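PDB 3GBH: NAD(P)H-flavin oxidoreductase from Staphylococcus epidermidis ATCC 12228, which probably uses bound FMN to carry out NAD(P)H-dependent reduction, as in other flavoenzymes of the nitroreductase family. Local coordinates for residues B[152-155]-B[160-163]; B[69-74]-B[170-175]. All coordinates share one frame; numbering follows the deposited sequence.

Interaction 1: B[152-155]-B[160-163]. With FMN (flavin mononucleotide), chain H.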
# COMPACT_ATOMS: atom_id res chain seq x y z
N LEU B 152 6.32 -22.30 -10.80
CA LEU B 152 6.14 -21.64 -9.51
C LEU B 152 5.81 -22.66 -8.42
O LEU B 152 6.40 -22.65 -7.33
CB LEU B 152 5.07 -20.53 -9.59
CG LEU B 152 5.53 -19.36 -10.46
CD1 LEU B 152 4.38 -18.41 -10.83
CD2 LEU B 152 6.65 -18.61 -9.81
N THR B 153 4.89 -23.57 -8.71
CA THR B 153 4.50 -24.61 -7.74
C THR B 153 5.67 -25.52 -7.42
O THR B 153 5.88 -25.88 -6.26
CB THR B 153 3.29 -25.46 -8.23
OG1 THR B 153 2.22 -24.57 -8.56
CG2 THR B 153 2.83 -26.41 -7.10
N ALA B 154 6.45 -25.87 -8.44
CA ALA B 154 7.65 -26.69 -8.21
C ALA B 154 8.56 -25.97 -7.21
O ALA B 154 9.04 -26.58 -6.21
CB ALA B 154 8.37 -26.96 -9.55
N LYS B 155 8.76 -24.68 -7.42
CA LYS B 155 9.59 -23.88 -6.51
C LYS B 155 9.00 -23.82 -5.10
O LYS B 155 9.74 -23.85 -4.11
CB LYS B 155 9.82 -22.49 -7.06
CG LYS B 155 10.81 -21.65 -6.27
CD LYS B 155 12.23 -22.00 -6.59
CE LYS B 155 13.12 -21.99 -5.38
NZ LYS B 155 13.30 -23.36 -4.91
N ASP B 160 13.61 -26.88 -8.20
CA ASP B 160 13.93 -25.89 -9.20
C ASP B 160 13.69 -26.45 -10.57
O ASP B 160 13.59 -27.66 -10.75
CB ASP B 160 15.36 -25.42 -9.03
CG ASP B 160 15.50 -24.44 -7.87
OD1 ASP B 160 15.08 -23.26 -8.05
OD2 ASP B 160 15.98 -24.84 -6.78
N THR B 161 13.59 -25.54 -11.54
CA THR B 161 13.32 -25.89 -12.92
C THR B 161 14.18 -25.09 -13.89
O THR B 161 14.82 -24.10 -13.51
CB THR B 161 11.85 -25.63 -13.29
OG1 THR B 161 11.54 -24.26 -13.06
CG2 THR B 161 10.92 -26.56 -12.50
N ASN B 162 14.14 -25.53 -15.14
CA ASN B 162 14.78 -24.83 -16.28
C ASN B 162 13.88 -25.05 -17.47
O ASN B 162 13.75 -26.20 -17.96
CB ASN B 162 16.18 -25.36 -16.54
CG ASN B 162 16.90 -24.69 -17.74
OD1 ASN B 162 17.79 -25.29 -18.30
ND2 ASN B 162 16.53 -23.46 -18.10
N PRO B 163 13.19 -23.98 -17.92
CA PRO B 163 12.42 -24.14 -19.16
C PRO B 163 13.34 -24.19 -20.34
O PRO B 163 14.35 -23.49 -20.36
CB PRO B 163 11.51 -22.91 -19.16
CG PRO B 163 12.25 -21.88 -18.38
CD PRO B 163 13.08 -22.62 -17.36
N1 FMN H . 17.75 -22.36 -21.04
C2 FMN H . 18.64 -23.34 -21.47
O2 FMN H . 19.66 -23.61 -20.83
N3 FMN H . 18.38 -24.00 -22.64
C4 FMN H . 17.24 -23.72 -23.40
O4 FMN H . 17.04 -24.34 -24.46
C4A FMN H . 16.37 -22.73 -22.97
N5 FMN H . 15.24 -22.39 -23.70
C5A FMN H . 14.23 -21.66 -23.11
C6 FMN H . 12.95 -21.61 -23.69
C7 FMN H . 11.94 -20.88 -23.10
C7M FMN H . 10.57 -20.83 -23.73
C8 FMN H . 12.20 -20.18 -21.92
C8M FMN H . 11.15 -19.37 -21.21
C9 FMN H . 13.46 -20.22 -21.35
C9A FMN H . 14.49 -20.97 -21.92
N10 FMN H . 15.77 -21.04 -21.34
C10 FMN H . 16.64 -22.04 -21.78
C1' FMN H . 16.06 -20.37 -20.02
C2' FMN H . 16.24 -18.88 -20.29
O2' FMN H . 17.53 -18.62 -20.83
C3' FMN H . 16.03 -18.10 -18.98
O3' FMN H . 14.69 -18.24 -18.58
C4' FMN H . 16.38 -16.61 -19.08
O4' FMN H . 17.78 -16.48 -19.33
C5' FMN H . 15.99 -15.90 -17.78
O5' FMN H . 16.71 -16.45 -16.69
P FMN H . 15.92 -17.06 -15.43
O1P FMN H . 16.90 -17.54 -14.40
O2P FMN H . 15.02 -18.14 -15.94
O3P FMN H . 15.04 -15.99 -14.82
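A short turn of the FMN-binding nitroreductase fold brings the end of helix 132-156 back beside strand 160-164, so that A154 and K155 meet T161 and D160 just ahead of the flavin-pocket residues N162 and P163. The apolar touch is methyl to methyl: A154 CB lies 3.9 Å from T161 CG2, and I191 of the neighbouring strand 183-192 packs on both residues. K155 sets out with CG anti to the backbone N (chi1 -173°), then bends at chi2 (80°) and beyond, which lays its chain alongside D160 with both side chains pointing the same way. K155 CD passes 3.4 Å from D160 OD1, while the ammonium makes a long salt bridge, K155 NZ to D160 OD2 at 3.6 Å. The same nitrogen is also hydrogen-bonded to the carbonyl of Y159, in the turn between helix and strand. Further along the strand the residues pass to the cofactor. N162 OD1 is held by the side-chain amide of Q78, and N162 ND2 sits above the pyrimidine end of the flavin, 3.4 Å from FMN N1. P163 covers the same face: its CG lies 3.6 Å from FMN C9, and P163 O stands over FMN C9A at 3.0 Å.

Interaction 2: B[69-74]-B[170-175]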
# COMPACT_ATOMS: atom_id res chain seq x y z
N LYS B 69 18.00 -38.31 -25.69
CA LYS B 69 19.23 -37.61 -25.36
C LYS B 69 19.70 -36.73 -26.52
O LYS B 69 19.93 -35.55 -26.34
CB LYS B 69 20.31 -38.61 -24.95
CG LYS B 69 21.64 -38.01 -24.45
CD LYS B 69 22.73 -39.11 -24.35
N GLU B 70 19.80 -37.30 -27.72
CA GLU B 70 20.31 -36.55 -28.88
C GLU B 70 19.39 -35.36 -29.20
O GLU B 70 19.88 -34.30 -29.58
CB GLU B 70 20.51 -37.46 -30.11
N SER B 71 18.09 -35.52 -28.99
CA SER B 71 17.14 -34.43 -29.21
C SER B 71 17.30 -33.24 -28.26
O SER B 71 16.72 -32.18 -28.51
CB SER B 71 15.70 -34.94 -29.09
OG SER B 71 15.48 -36.00 -30.01
N PHE B 72 18.02 -33.39 -27.15
CA PHE B 72 18.22 -32.25 -26.26
C PHE B 72 19.50 -31.50 -26.48
O PHE B 72 19.71 -30.46 -25.88
CB PHE B 72 17.98 -32.63 -24.79
CG PHE B 72 16.54 -32.61 -24.45
CD1 PHE B 72 15.75 -33.70 -24.74
CD2 PHE B 72 15.95 -31.49 -23.93
CE1 PHE B 72 14.38 -33.68 -24.49
CE2 PHE B 72 14.58 -31.46 -23.67
CZ PHE B 72 13.80 -32.54 -23.95
N GLY B 73 20.31 -31.97 -27.41
CA GLY B 73 21.42 -31.15 -27.93
C GLY B 73 22.32 -30.61 -26.85
O GLY B 73 22.88 -31.38 -26.08
N PHE B 74 22.44 -29.28 -26.76
CA PHE B 74 23.35 -28.68 -25.80
C PHE B 74 22.71 -28.60 -24.42
O PHE B 74 23.36 -28.13 -23.48
CB PHE B 74 23.86 -27.29 -26.25
CG PHE B 74 24.67 -27.32 -27.53
CD1 PHE B 74 25.99 -27.77 -27.53
CD2 PHE B 74 24.10 -26.92 -28.74
CE1 PHE B 74 26.73 -27.82 -28.71
CE2 PHE B 74 24.83 -26.96 -29.93
CZ PHE B 74 26.15 -27.41 -29.91
N GLU B 170 10.84 -31.21 -34.17
CA GLU B 170 10.42 -31.94 -35.36
C GLU B 170 10.25 -33.44 -35.11
O GLU B 170 9.43 -34.08 -35.74
CB GLU B 170 11.43 -31.76 -36.49
CG GLU B 170 11.54 -30.34 -36.99
CD GLU B 170 10.26 -29.84 -37.64
OE1 GLU B 170 9.77 -30.52 -38.58
OE2 GLU B 170 9.75 -28.77 -37.21
N ASN B 171 11.06 -34.00 -34.22
CA ASN B 171 11.14 -35.44 -34.05
C ASN B 171 10.73 -35.93 -32.66
O ASN B 171 10.55 -37.12 -32.46
CB ASN B 171 12.54 -35.92 -34.36
CG ASN B 171 12.91 -35.68 -35.80
OD1 ASN B 171 12.28 -36.21 -36.72
ND2 ASN B 171 13.95 -34.89 -36.01
N ILE B 172 10.53 -35.02 -31.73
CA ILE B 172 10.34 -35.45 -30.34
C ILE B 172 9.07 -36.29 -30.11
O ILE B 172 9.11 -37.28 -29.36
CB ILE B 172 10.42 -34.25 -29.35
CG1 ILE B 172 10.54 -34.75 -27.90
CG2 ILE B 172 9.29 -33.26 -29.60
CD1 ILE B 172 11.85 -35.58 -27.64
N ALA B 173 7.96 -35.91 -30.73
CA ALA B 173 6.70 -36.70 -30.61
C ALA B 173 6.91 -38.14 -31.04
O ALA B 173 6.55 -39.08 -30.32
CB ALA B 173 5.54 -36.07 -31.41
N ASP B 174 7.51 -38.32 -32.21
CA ASP B 174 7.78 -39.65 -32.71
C ASP B 174 8.67 -40.47 -31.77
O ASP B 174 8.49 -41.68 -31.62
CB ASP B 174 8.46 -39.58 -34.09
CG ASP B 174 7.54 -39.01 -35.18
OD1 ASP B 174 6.31 -39.28 -35.16
OD2 ASP B 174 8.07 -38.28 -36.07
N ILE B 175 9.68 -39.81 -31.20
CA ILE B 175 10.66 -40.49 -30.36
C ILE B 175 9.99 -41.03 -29.09
O ILE B 175 10.23 -42.15 -28.69
CB ILE B 175 11.87 -39.56 -30.01
CG1 ILE B 175 12.70 -39.28 -31.26
CG2 ILE B 175 12.76 -40.19 -28.94
CD1 ILE B 175 13.69 -38.14 -31.13
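S71 and I172 are the backbone neighbours here, their CA atoms 7.0 Å apart, where the turn 69-74 comes up against the beginning of helix 172-176. In the turn, residues 69-71 keep helical angles and two i-to-i+3 bonds follow each other, F72 N to K69 O at 3.0 Å and G73 N to E70 O at 3.2 Å. G73 then takes positive phi (53°) as the chain turns away. On the other side, the bond from I175 N to N171 O (3.1 Å) closes a helical turn, which brings I172 and I175 round to the same side, facing S71.

No hydrogen bond crosses between the two segments; the contact is small, the delta methyls of two isoleucines meeting a serine and a ring. With CG1 anti to the backbone nitrogen (chi1 -168°), I172 reaches toward S71 and F72: its CD1 is 4.2 Å from S71 CB and 4.5 Å from F72 CE1, meeting the ring obliquely. I175 brings its own CD1 close to the serine hydroxyl, though the modelled separation is too short to be read with confidence.

The backbone of S71 is hydrogen-bonded to D168, whose side chain accepts a bond from N171 ND2. The contact packs the chain after helix 62-68 and the short helix 172-176 on the antiparallel sheet of the nitroreductase fold. F72 lies nearly parallel to the ring of F167, with planes about 10° apart, and rests on M85 and I87 of strand 84-91 and A188 of strand 183-192. I172 shares I87 and adds P185, while V68 of helix 62-68 packs against both isoleucines.

Overall arrangement
Interaction 2 closes a long loop of chain in which interaction 1 is nested, and strand 160-164 leads on to helix 172-176. The two do not touch: their centres lie 22 Å apart and their nearest atoms about 8 Å. Both contacts are largely buried, but 152-155/160-163 sits nearer the middle of the chain, where its strand runs on to FMN and a second subunit also packs. In 69-74/170-175, farther out, no other chain takes part, and the side chain of F72 is about 7 Å from a bound FMN. Their chemistry differs accordingly: a lysine-aspartate pair beside a methyl contact in the first, mainly apolar packing with no hydrogen bond across the second. Strand 183-192 supports both.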